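Local coordinates for Glyoxalase/Bleomycin resistance protein/dioxygenase domain (Frankia sp., PDB 2RK0) that is of unestablished function but belongs to the glyoxalase/bleomycin resistance/dioxygenase superfamily and may be a metal-dependent enzyme or a drug-binding resistance protein, at residues A[18-23]-A[114-118]. Sequence-based numbering, arbitrary orientation.
Sequences ISCRWY and FRDAD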
loop_
_atom_site.group_PDB
_atom_site.type_symbol
_atom_site.label_atom_id
_atom_site.label_comp_id
_atom_site.label_asym_id
_atom_site.label_seq_id
_atom_site.Cartn_x
_atom_site.Cartn_y
_atom_site.Cartn_z
ATOM N N ILE A 18 13.828 -2.699 -14.265
ATOM C CA ILE A 18 12.614 -2.785 -15.064
ATOM C C ILE A 18 11.489 -2.006 -14.392
ATOM O O ILE A 18 10.751 -1.276 -15.052
ATOM C CB ILE A 18 12.192 -4.257 -15.286
ATOM C CG1 ILE A 18 13.207 -4.938 -16.215
ATOM C CG2 ILE A 18 10.791 -4.326 -15.892
ATOM C CD1 ILE A 18 12.834 -6.343 -16.626
ATOM N N SER A 19 11.375 -2.145 -13.076
ATOM C CA SER A 19 10.333 -1.447 -12.323
ATOM C C SER A 19 10.529 0.070 -12.291
ATOM O O SER A 19 9.566 0.832 -12.397
ATOM C CB SER A 19 10.272 -1.997 -10.899
ATOM O OG SER A 19 9.813 -3.333 -10.904
ATOM N N CYS A 20 11.776 0.507 -12.142
ATOM C CA CYS A 20 12.064 1.933 -12.107
ATOM C C CYS A 20 11.577 2.570 -13.392
ATOM O O CYS A 20 10.927 3.608 -13.368
ATOM C CB CYS A 20 13.563 2.176 -11.946
ATOM S SG CYS A 20 14.186 1.791 -10.302
ATOM N N ARG A 21 11.901 1.948 -14.519
ATOM C CA ARG A 21 11.468 2.472 -15.804
ATOM C C ARG A 21 9.942 2.430 -15.932
ATOM O O ARG A 21 9.328 3.362 -16.454
ATOM C CB ARG A 21 12.106 1.675 -16.943
ATOM C CG ARG A 21 13.576 1.996 -17.181
ATOM C CD ARG A 21 14.059 1.346 -18.471
ATOM N NE ARG A 21 14.353 -0.075 -18.308
ATOM C CZ ARG A 21 15.484 -0.545 -17.791
ATOM N NH1 ARG A 21 16.433 0.295 -17.392
ATOM N NH2 ARG A 21 15.668 -1.853 -17.672
ATOM N N TRP A 22 9.329 1.357 -15.443
ATOM C CA TRP A 22 7.882 1.232 -15.531
ATOM C C TRP A 22 7.187 2.335 -14.736
ATOM O O TRP A 22 6.307 3.024 -15.245
ATOM C CB TRP A 22 7.417 -0.124 -14.996
ATOM C CG TRP A 22 5.981 -0.417 -15.337
ATOM C CD1 TRP A 22 5.524 -1.070 -16.446
ATOM C CD2 TRP A 22 4.816 -0.013 -14.602
ATOM N NE1 TRP A 22 4.151 -1.097 -16.448
ATOM C CE2 TRP A 22 3.689 -0.458 -15.330
ATOM C CE3 TRP A 22 4.613 0.681 -13.398
ATOM C CZ2 TRP A 22 2.377 -0.233 -14.898
ATOM C CZ3 TRP A 22 3.306 0.902 -12.970
ATOM C CH2 TRP A 22 2.207 0.445 -13.720
ATOM N N TYR A 23 7.576 2.500 -13.480
ATOM C CA TYR A 23 6.947 3.518 -12.665
ATOM C C TYR A 23 7.215 4.930 -13.182
ATOM O O TYR A 23 6.334 5.792 -13.140
ATOM C CB TYR A 23 7.386 3.373 -11.205
ATOM C CG TYR A 23 6.605 2.300 -10.483
ATOM C CD1 TYR A 23 6.944 0.951 -10.601
ATOM C CD2 TYR A 23 5.454 2.627 -9.770
ATOM C CE1 TYR A 23 6.142 -0.050 -10.027
ATOM C CE2 TYR A 23 4.652 1.647 -9.201
ATOM C CZ TYR A 23 4.992 0.315 -9.331
ATOM O OH TYR A 23 4.159 -0.641 -8.791
ATOM N N PHE A 114 -5.157 -1.474 -13.033
ATOM C CA PHE A 114 -4.016 -1.880 -13.844
ATOM C C PHE A 114 -2.958 -2.618 -13.025
ATOM O O PHE A 114 -3.026 -2.677 -11.793
ATOM C CB PHE A 114 -3.417 -0.648 -14.544
ATOM C CG PHE A 114 -2.972 0.449 -13.599
ATOM C CD1 PHE A 114 -1.615 0.657 -13.344
ATOM C CD2 PHE A 114 -3.903 1.282 -12.981
ATOM C CE1 PHE A 114 -1.183 1.686 -12.491
ATOM C CE2 PHE A 114 -3.490 2.315 -12.123
ATOM C CZ PHE A 114 -2.127 2.516 -11.880
ATOM N N ARG A 115 -1.981 -3.189 -13.719
ATOM C CA ARG A 115 -0.921 -3.942 -13.058
ATOM C C ARG A 115 0.440 -3.396 -13.448
ATOM O O ARG A 115 0.608 -2.876 -14.545
ATOM C CB ARG A 115 -0.985 -5.409 -13.478
ATOM C CG ARG A 115 -2.336 -6.056 -13.306
ATOM C CD ARG A 115 -2.596 -6.394 -11.867
ATOM N NE ARG A 115 -3.856 -7.111 -11.712
ATOM C CZ ARG A 115 -4.017 -8.164 -10.917
ATOM N NH1 ARG A 115 -2.988 -8.617 -10.210
ATOM N NH2 ARG A 115 -5.204 -8.758 -10.824
ATOM N N ASP A 116 1.418 -3.516 -12.560
ATOM C CA ASP A 116 2.741 -3.039 -12.909
ATOM C C ASP A 116 3.512 -4.193 -13.530
ATOM O O ASP A 116 2.939 -5.258 -13.777
ATOM C CB ASP A 116 3.468 -2.463 -11.688
ATOM C CG ASP A 116 3.900 -3.521 -10.682
ATOM O OD1 ASP A 116 3.652 -4.736 -10.879
ATOM O OD2 ASP A 116 4.504 -3.107 -9.676
ATOM N N ALA A 117 4.798 -3.985 -13.786
ATOM C CA ALA A 117 5.634 -5.008 -14.407
ATOM C C ALA A 117 5.642 -6.352 -13.672
ATOM O O ALA A 117 5.897 -7.389 -14.279
ATOM C CB ALA A 117 7.053 -4.484 -14.558
ATOM N N ASP A 118 5.363 -6.334 -12.371
ATOM C CA ASP A 118 5.321 -7.565 -11.581
ATOM C C ASP A 118 3.889 -8.039 -11.338
ATOM O O ASP A 118 3.636 -8.903 -10.497
ATOM C CB ASP A 118 6.035 -7.346 -10.249
ATOM C CG ASP A 118 7.536 -7.354 -10.399
ATOM O OD1 ASP A 118 8.122 -8.451 -10.341
ATOM O OD2 ASP A 118 8.128 -6.273 -10.597
HETATM O O HOH W 1 10.441 -6.097 -11.885
HETATM O O HOH W 2 7.015 -3.810 -10.748
#
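Phe-114 meets Trp-22 rim to rim: its CE1 lies 3.8 Å from Trp-22 CH2, and each ring offers an edge to the other. At Arg-115 the backbone takes over, its O lying 3.2 Å from Trp-22 CZ2, while the guanidinium turns elsewhere and gives NH1 to the carbonyl of Asn-119. Asp-116 CA sits over the indole in a CH-pi contact, 3.6 Å from the centroid of the six-membered ring, and CB rests near CZ3. With CG lodged between backbone N and carbonyl carbon (chi1 71°), the carboxylate is carried past the indole toward Tyr-23, its plane 82° from that of the indole. Tyr-23 OH donates to Asp-116 OD2 at 2.6 Å, on the anti side and 22° out of the carboxylate plane. OD1 is busy too: it accepts from Asp-118 N, closing an Asx turn. Next along, Ala-117 lays its N over the same indole face and its CB 4.0 Å from Ile-18 CG2. Asp-118 reaches Ser-19 through water: two molecules each link its OD2 to Ser-19 OG, and one also bonds weakly to Asp-116 OD2. Asp-118 OD1 accepts from Arg-14 N, just ahead of the helix. Helix 16-27, from the first of the two beta-alpha-beta-beta-beta modules of this superfamily's fold, thus meets the turn between the last two strands of the second, 109-115 and 121-127, with Leu-122 packed against both Tyr-23 and Phe-114.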